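Glycoside hydrolase family protein (Novosphingobium sp. PP1Y, PDB 6Q2F) is a glycoside hydrolase that, as an alpha-L-rhamnosidase, probably cleaves terminal alpha-L-rhamnose units from rhamnose-bearing glycosides. Local coordinates at residues L103-T107 against Y479-Y483; K790-L794 against S865-E869; G990-V994 against I1006-L1011. The contacts are given in a common frame with arbitrary orientation. Numbering follows the deposited sequence.

The three contacts belong to three different folding units and follow one another along the chain without overlap. Interaction 1 lies on the outside of the eight-stranded beta/alpha barrel, where a loop meets helix 469-487. Interaction 2 sits in the alpha/beta unit built on the mixed sheet containing strand 788-794, across the chain's centre from interaction 1. Interaction 3 is a hairpin at the edge of the C-terminal beta sandwich. Their centres are 51 Å (1 and 2), 55 Å (1 and 3) and 62 Å (2 and 3) apart, and none touches another. Each therefore lies within its own unit, and none bridges two of them; the sodium site of D503, S504, E583, E586 and E644 uses none of their residues.

Interaction 1: residues L103-T107 against Y479-Y483; sequences LVYMT and YIGMY
On the outer layer of the beta/alpha barrel, the loop that leads into helix 108-124 leans against helix 469-487; strand 127-131 packs beneath the second of these. The loop, 103-107, makes a type II beta turn from V104 to T107, with Y105 at phi/psi -43/124 and M106 at 69/8. T107 N (3.0 Å) and T107 OG1 (2.6 Å) both donate to V104 O, and T107 is the N-cap of helix 108-124. Facing it, 479-483 is regular helix; the closest CA atoms, M106 and M482, are 8.2 Å apart, so side chains alone bridge the gap. Y479, chi1 t, offers its ring edge, with CE1 3.8 Å from Y105 OH; its own hydroxyl is bonded to A131 O. M482, a selenomethionine with chi1 m and chi2 t, points at the turn and brings its CE to 3.6 Å from Y105 OH and 3.8 Å from M106 CE. Y483 receives the main apolar contact: M106, also selenomethionine and m, m, t, lays CE over the ring face, 3.6 Å from the centroid and 19° off the normal, a CH-pi contact; M106 SE, 5.5 Å from the Y483 ring centroid, makes it a Met-aromatic contact too. F114 meets the Y483 ring edge-to-face. One water completes the junction, 2.9 Å from Y105 OH, 2.7 Å from Y479 OH, to which it donates, and 2.4 Å from Y483 OH.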
# COMPACT_ATOMS: atom_id res chain seq x y z
N LEU A 103 15.66 -6.16 -26.80
CA LEU A 103 16.83 -6.29 -25.95
C LEU A 103 16.47 -7.20 -24.79
O LEU A 103 15.56 -6.89 -24.02
CB LEU A 103 17.29 -4.91 -25.46
CG LEU A 103 17.79 -3.95 -26.54
CD1 LEU A 103 18.08 -2.57 -26.00
CD2 LEU A 103 18.98 -4.50 -27.29
N VAL A 104 17.17 -8.33 -24.67
CA VAL A 104 16.85 -9.34 -23.66
C VAL A 104 17.62 -9.02 -22.38
O VAL A 104 18.85 -8.83 -22.41
CB VAL A 104 17.16 -10.75 -24.18
CG1 VAL A 104 16.95 -11.79 -23.08
CG2 VAL A 104 16.25 -11.04 -25.38
N TYR A 105 16.90 -9.03 -21.26
CA TYR A 105 17.44 -8.70 -19.94
C TYR A 105 18.80 -9.33 -19.68
O TYR A 105 18.95 -10.55 -19.76
CB TYR A 105 16.43 -9.16 -18.89
CG TYR A 105 16.84 -8.85 -17.47
CD1 TYR A 105 16.73 -7.57 -16.96
CD2 TYR A 105 17.30 -9.85 -16.62
CE1 TYR A 105 17.08 -7.28 -15.63
CE2 TYR A 105 17.64 -9.57 -15.28
CZ TYR A 105 17.53 -8.29 -14.82
OH TYR A 105 17.88 -8.00 -13.54
N MSE A 106 19.78 -8.49 -19.35
CA MSE A 106 21.15 -8.85 -18.99
C MSE A 106 22.02 -9.43 -20.11
O MSE A 106 23.12 -9.88 -19.81
CB MSE A 106 21.18 -9.85 -17.80
CG MSE A 106 20.87 -9.17 -16.43
SE MSE A 106 22.19 -7.83 -15.87
CE MSE A 106 21.08 -6.77 -14.63
N THR A 107 21.57 -9.42 -21.36
CA THR A 107 22.47 -9.69 -22.47
C THR A 107 23.36 -8.47 -22.72
O THR A 107 23.04 -7.36 -22.29
CB THR A 107 21.71 -10.02 -23.74
OG1 THR A 107 20.87 -8.92 -24.09
CG2 THR A 107 20.88 -11.30 -23.57
N TYR A 479 22.59 -9.75 -6.64
CA TYR A 479 21.79 -8.94 -7.56
C TYR A 479 22.48 -7.61 -7.84
O TYR A 479 22.59 -7.19 -8.99
CB TYR A 479 20.42 -8.71 -6.95
CG TYR A 479 19.50 -7.84 -7.78
CD1 TYR A 479 19.01 -8.29 -9.00
CD2 TYR A 479 19.11 -6.59 -7.34
CE1 TYR A 479 18.13 -7.51 -9.75
CE2 TYR A 479 18.24 -5.79 -8.08
CZ TYR A 479 17.76 -6.26 -9.30
OH TYR A 479 16.91 -5.48 -10.03
N ILE A 480 22.97 -6.96 -6.78
CA ILE A 480 23.68 -5.70 -6.95
C ILE A 480 24.94 -5.90 -7.79
O ILE A 480 25.27 -5.07 -8.64
CB ILE A 480 23.98 -5.09 -5.57
CG1 ILE A 480 22.66 -4.60 -4.95
CG2 ILE A 480 25.00 -3.95 -5.68
CD1 ILE A 480 22.78 -4.07 -3.53
N GLY A 481 25.62 -7.04 -7.59
CA GLY A 481 26.76 -7.38 -8.45
C GLY A 481 26.41 -7.41 -9.93
O GLY A 481 27.21 -6.98 -10.77
N MSE A 482 25.24 -7.93 -10.28
CA MSE A 482 24.83 -7.94 -11.67
C MSE A 482 24.71 -6.53 -12.23
O MSE A 482 25.11 -6.29 -13.37
CB MSE A 482 23.48 -8.66 -11.82
CG MSE A 482 23.56 -10.18 -11.62
SE MSE A 482 21.82 -10.95 -11.21
CE MSE A 482 20.72 -9.87 -12.43
N TYR A 483 24.20 -5.58 -11.43
CA TYR A 483 24.04 -4.22 -11.92
C TYR A 483 25.36 -3.46 -11.94
O TYR A 483 25.56 -2.60 -12.80
CB TYR A 483 22.98 -3.47 -11.12
CG TYR A 483 21.63 -3.74 -11.71
CD1 TYR A 483 21.13 -2.96 -12.74
CD2 TYR A 483 20.89 -4.86 -11.32
CE1 TYR A 483 19.91 -3.23 -13.33
CE2 TYR A 483 19.67 -5.14 -11.91
CZ TYR A 483 19.19 -4.32 -12.92
OH TYR A 483 17.98 -4.59 -13.51
O HOH W 1 16.11 -5.87 -12.63

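Interaction 2: residues K790-L794 against S865-E869; sequences KTIYL and SQDIE
Strand 791-794 runs extended past a loop, S865 to D867, that turns into helix 868-874; Y793 and I868 have CA atoms 7.3 Å apart, L794 and Q866 7.9 Å. T791 comes first: its CB points at the helix start, and CG2 reaches 4.1 Å from I868 CD1, while OG1 bonds to T818 O of the neighbouring strand. I792 faces away, onto F737. Y793, chi1 t and chi2 81°, is the centrepiece. Its CD1 lies 3.9 Å from CD1 of I868 (t, p), and its hydroxyl accepts from Q866 NE2 at 2.8 Å. At L794 the backbone takes over: L794 O accepts from the same NE2 of Q866 at 3.2 Å, nearly straight. Q866 (m, m) thus ties side chain and main chain together, while its OE1 binds K822 N. A water donates to Q866 O (2.7 Å) and accepts from I868 N (2.9 Å). The loop holds its shape through an ST turn, D867 N to S865 OG at 2.9 Å, and D867 N-caps the helix through S870 N. Parallel strands ordered 762-765, 734-737, 788-794, 818-820, 860-863 give the order 2-1-3-4-5, as in flavodoxin-like alpha/beta folds; the third strand meets the turn after the fifth here.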
# COMPACT_ATOMS: atom_id res chain seq x y z
N LYS A 790 1.24 15.24 22.22
CA LYS A 790 0.57 15.50 23.49
C LYS A 790 0.07 14.23 24.15
O LYS A 790 -0.07 14.19 25.37
CB LYS A 790 -0.61 16.46 23.29
CG LYS A 790 -0.30 17.69 22.49
CD LYS A 790 0.79 18.52 23.12
CE LYS A 790 0.45 18.97 24.52
NZ LYS A 790 1.54 19.85 25.05
N THR A 791 -0.23 13.19 23.37
CA THR A 791 -0.84 12.00 23.94
C THR A 791 -0.68 10.81 23.01
O THR A 791 -0.46 10.97 21.80
CB THR A 791 -2.33 12.23 24.22
OG1 THR A 791 -2.86 11.09 24.91
CG2 THR A 791 -3.07 12.38 22.91
N ILE A 792 -0.78 9.63 23.60
CA ILE A 792 -0.95 8.38 22.88
C ILE A 792 -2.43 8.06 22.90
O ILE A 792 -3.07 8.19 23.95
CB ILE A 792 -0.14 7.24 23.54
CG1 ILE A 792 1.36 7.42 23.29
CG2 ILE A 792 -0.61 5.88 23.02
CD1 ILE A 792 2.23 6.50 24.15
N TYR A 793 -2.97 7.65 21.77
CA TYR A 793 -4.34 7.19 21.70
C TYR A 793 -4.36 5.68 21.49
O TYR A 793 -3.64 5.17 20.63
CB TYR A 793 -5.09 7.90 20.57
CG TYR A 793 -6.51 7.43 20.45
CD1 TYR A 793 -7.49 7.94 21.28
CD2 TYR A 793 -6.87 6.49 19.50
CE1 TYR A 793 -8.81 7.52 21.18
CE2 TYR A 793 -8.18 6.05 19.39
CZ TYR A 793 -9.15 6.57 20.24
OH TYR A 793 -10.45 6.14 20.15
N LEU A 794 -5.17 4.96 22.28
CA LEU A 794 -5.24 3.51 22.15
C LEU A 794 -6.36 3.18 21.17
O LEU A 794 -7.54 3.21 21.53
CB LEU A 794 -5.47 2.84 23.50
CG LEU A 794 -4.40 3.15 24.54
CD1 LEU A 794 -4.70 2.39 25.80
CD2 LEU A 794 -3.01 2.80 24.03
N SER A 865 -11.10 7.15 27.66
CA SER A 865 -12.04 7.64 26.67
C SER A 865 -11.61 7.14 25.30
O SER A 865 -10.44 6.79 25.09
CB SER A 865 -12.10 9.18 26.68
OG SER A 865 -12.90 9.69 25.65
N GLN A 866 -12.57 7.08 24.39
CA GLN A 866 -12.32 6.83 22.98
C GLN A 866 -12.79 8.03 22.14
O GLN A 866 -13.13 7.89 20.97
CB GLN A 866 -13.00 5.54 22.52
CG GLN A 866 -12.65 4.28 23.37
CD GLN A 866 -11.18 3.81 23.23
OE1 GLN A 866 -10.67 3.09 24.09
NE2 GLN A 866 -10.52 4.22 22.15
N ASP A 867 -12.81 9.20 22.77
CA ASP A 867 -13.17 10.48 22.14
C ASP A 867 -11.93 11.36 22.19
O ASP A 867 -11.69 12.06 23.18
CB ASP A 867 -14.36 11.11 22.89
CG ASP A 867 -14.88 12.37 22.21
OD1 ASP A 867 -14.09 13.04 21.51
OD2 ASP A 867 -16.07 12.68 22.38
N ILE A 868 -11.14 11.36 21.11
CA ILE A 868 -9.80 11.94 21.19
C ILE A 868 -9.88 13.46 21.32
O ILE A 868 -9.10 14.07 22.05
CB ILE A 868 -8.95 11.51 19.97
CG1 ILE A 868 -7.56 12.13 20.05
CG2 ILE A 868 -9.62 11.89 18.65
CD1 ILE A 868 -6.80 11.79 21.30
N GLU A 869 -10.81 14.09 20.62
CA GLU A 869 -10.84 15.55 20.67
C GLU A 869 -11.41 16.06 21.98
O GLU A 869 -11.01 17.13 22.46
CB GLU A 869 -11.61 16.10 19.47
CG GLU A 869 -10.97 15.72 18.15
CD GLU A 869 -11.11 16.81 17.12
OE1 GLU A 869 -11.83 17.78 17.40
OE2 GLU A 869 -10.49 16.71 16.04
O HOH W 2 -11.39 9.13 19.24

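Interaction 3: residues G990-V994 against I1006-L1011; sequences GAWQV and IELARL
W992, V994 and I1006 bury more surface than any other residues of this antiparallel beta hairpin, in which strand 1005-1008 forms the edge of the six-stranded sheet of a galactose-binding-like beta sandwich. The short segments 992-994 and 1006-1008 approach to 5.0 Å with their directions 150° apart. W992 with L1008 and V994 with I1006 are hydrogen-bonded pairs (CA-CA 5.4 Å each); Q993 with E1007 between them is non-hydrogen-bonded (4.9 Å). The bonds are W992 N to L1008 O (3.0 Å), L1008 N to W992 O (3.0 Å), V994 N to I1006 O (3.2 Å) and I1006 N to V994 O (2.9 Å).

W992, chi1 m and chi2 71°, lies on the face shared with V994, I1006 and L1008. L1011, beyond the strand end, folds back so that its CG sits over one face of the indole, 4.0 Å from the five-membered ring centroid in a CH-pi contact and 3.7 Å from W992 NE1. R1033 adds a cation-pi contact, and L1132 and V1136 of the other sheet pack against both W992 and L1011. V994, chi1 t, places CB 3.9 Å from CG1 of I1006 (p, t) and CG2 3.7 Å from L1008 CD1.

At the open end, A991 CA makes a CA-H...O contact of 3.2 Å with L1008 O. G990 turns its carbonyl to a water 3.1 Å from G990 O and 3.0 Å from L1011 N. With Q993 and E1007 exposed on the reverse face, the chemistry is two-sided: main-chain bonds set the register, while apolar side chains commit one face to the sandwich core.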
# COMPACT_ATOMS: atom_id res chain seq x y z
N GLY A 990 -14.81 37.66 -31.08
CA GLY A 990 -14.31 37.96 -32.39
C GLY A 990 -13.49 36.84 -32.96
O GLY A 990 -13.57 35.72 -32.50
N ALA A 991 -12.72 37.16 -33.97
CA ALA A 991 -11.96 36.18 -34.73
C ALA A 991 -10.64 35.79 -34.06
O ALA A 991 -9.95 36.64 -33.49
CB ALA A 991 -11.67 36.69 -36.14
N TRP A 992 -10.29 34.51 -34.16
CA TRP A 992 -8.99 34.02 -33.72
C TRP A 992 -8.34 33.24 -34.84
O TRP A 992 -9.01 32.52 -35.58
CB TRP A 992 -9.11 33.13 -32.49
CG TRP A 992 -9.57 33.78 -31.25
CD1 TRP A 992 -10.83 34.24 -30.97
CD2 TRP A 992 -8.79 34.02 -30.07
NE1 TRP A 992 -10.87 34.77 -29.70
CE2 TRP A 992 -9.63 34.63 -29.13
CE3 TRP A 992 -7.46 33.78 -29.73
CZ2 TRP A 992 -9.19 35.00 -27.87
CZ3 TRP A 992 -7.02 34.15 -28.49
CH2 TRP A 992 -7.88 34.76 -27.57
N GLN A 993 -7.02 33.38 -34.95
CA GLN A 993 -6.22 32.47 -35.77
C GLN A 993 -5.87 31.26 -34.93
O GLN A 993 -5.51 31.39 -33.75
CB GLN A 993 -4.94 33.15 -36.25
CG GLN A 993 -5.16 34.54 -36.84
CD GLN A 993 -6.34 34.58 -37.78
OE1 GLN A 993 -6.44 33.78 -38.70
NE2 GLN A 993 -7.25 35.52 -37.55
N VAL A 994 -5.99 30.08 -35.53
CA VAL A 994 -5.61 28.83 -34.89
C VAL A 994 -4.65 28.08 -35.80
O VAL A 994 -4.97 27.82 -36.96
CB VAL A 994 -6.83 27.95 -34.58
CG1 VAL A 994 -6.41 26.79 -33.68
CG2 VAL A 994 -7.93 28.77 -33.94
N ILE A 1006 -6.58 27.39 -39.34
CA ILE A 1006 -7.94 27.81 -39.67
C ILE A 1006 -8.14 29.21 -39.11
O ILE A 1006 -7.31 29.73 -38.37
CB ILE A 1006 -9.01 26.86 -39.11
CG1 ILE A 1006 -9.01 26.89 -37.58
CG2 ILE A 1006 -8.83 25.46 -39.65
CD1 ILE A 1006 -10.03 25.99 -36.94
N GLU A 1007 -9.26 29.81 -39.49
CA GLU A 1007 -9.77 31.01 -38.86
C GLU A 1007 -11.11 30.66 -38.22
O GLU A 1007 -11.96 30.03 -38.85
CB GLU A 1007 -9.94 32.17 -39.85
CG GLU A 1007 -10.41 33.47 -39.21
CD GLU A 1007 -10.52 34.62 -40.20
OE1 GLU A 1007 -10.27 34.42 -41.41
OE2 GLU A 1007 -10.86 35.74 -39.75
N LEU A 1008 -11.26 31.03 -36.96
CA LEU A 1008 -12.52 30.87 -36.26
C LEU A 1008 -13.17 32.24 -36.16
O LEU A 1008 -12.59 33.16 -35.57
CB LEU A 1008 -12.32 30.27 -34.87
CG LEU A 1008 -11.92 28.79 -34.83
CD1 LEU A 1008 -11.60 28.36 -33.41
CD2 LEU A 1008 -13.03 27.93 -35.40
N ALA A 1009 -14.36 32.38 -36.75
CA ALA A 1009 -15.14 33.59 -36.52
C ALA A 1009 -15.46 33.75 -35.04
O ALA A 1009 -15.63 34.87 -34.55
CB ALA A 1009 -16.43 33.55 -37.33
N ARG A 1010 -15.48 32.63 -34.32
CA ARG A 1010 -15.89 32.60 -32.93
C ARG A 1010 -15.18 31.43 -32.26
O ARG A 1010 -15.06 30.36 -32.85
CB ARG A 1010 -17.41 32.42 -32.85
CG ARG A 1010 -18.07 32.93 -31.60
CD ARG A 1010 -19.40 33.64 -31.94
NE ARG A 1010 -19.35 34.29 -33.26
CZ ARG A 1010 -18.84 35.51 -33.52
NH1 ARG A 1010 -18.35 36.27 -32.52
NH2 ARG A 1010 -18.86 36.01 -34.75
N LEU A 1011 -14.73 31.65 -31.02
CA LEU A 1011 -14.19 30.54 -30.25
C LEU A 1011 -15.26 29.46 -30.16
O LEU A 1011 -16.42 29.74 -29.85
CB LEU A 1011 -13.80 31.01 -28.85
CG LEU A 1011 -12.43 31.64 -28.58
CD1 LEU A 1011 -12.27 32.10 -27.14
CD2 LEU A 1011 -11.31 30.69 -28.99
O HOH W 3 -14.64 34.45 -29.85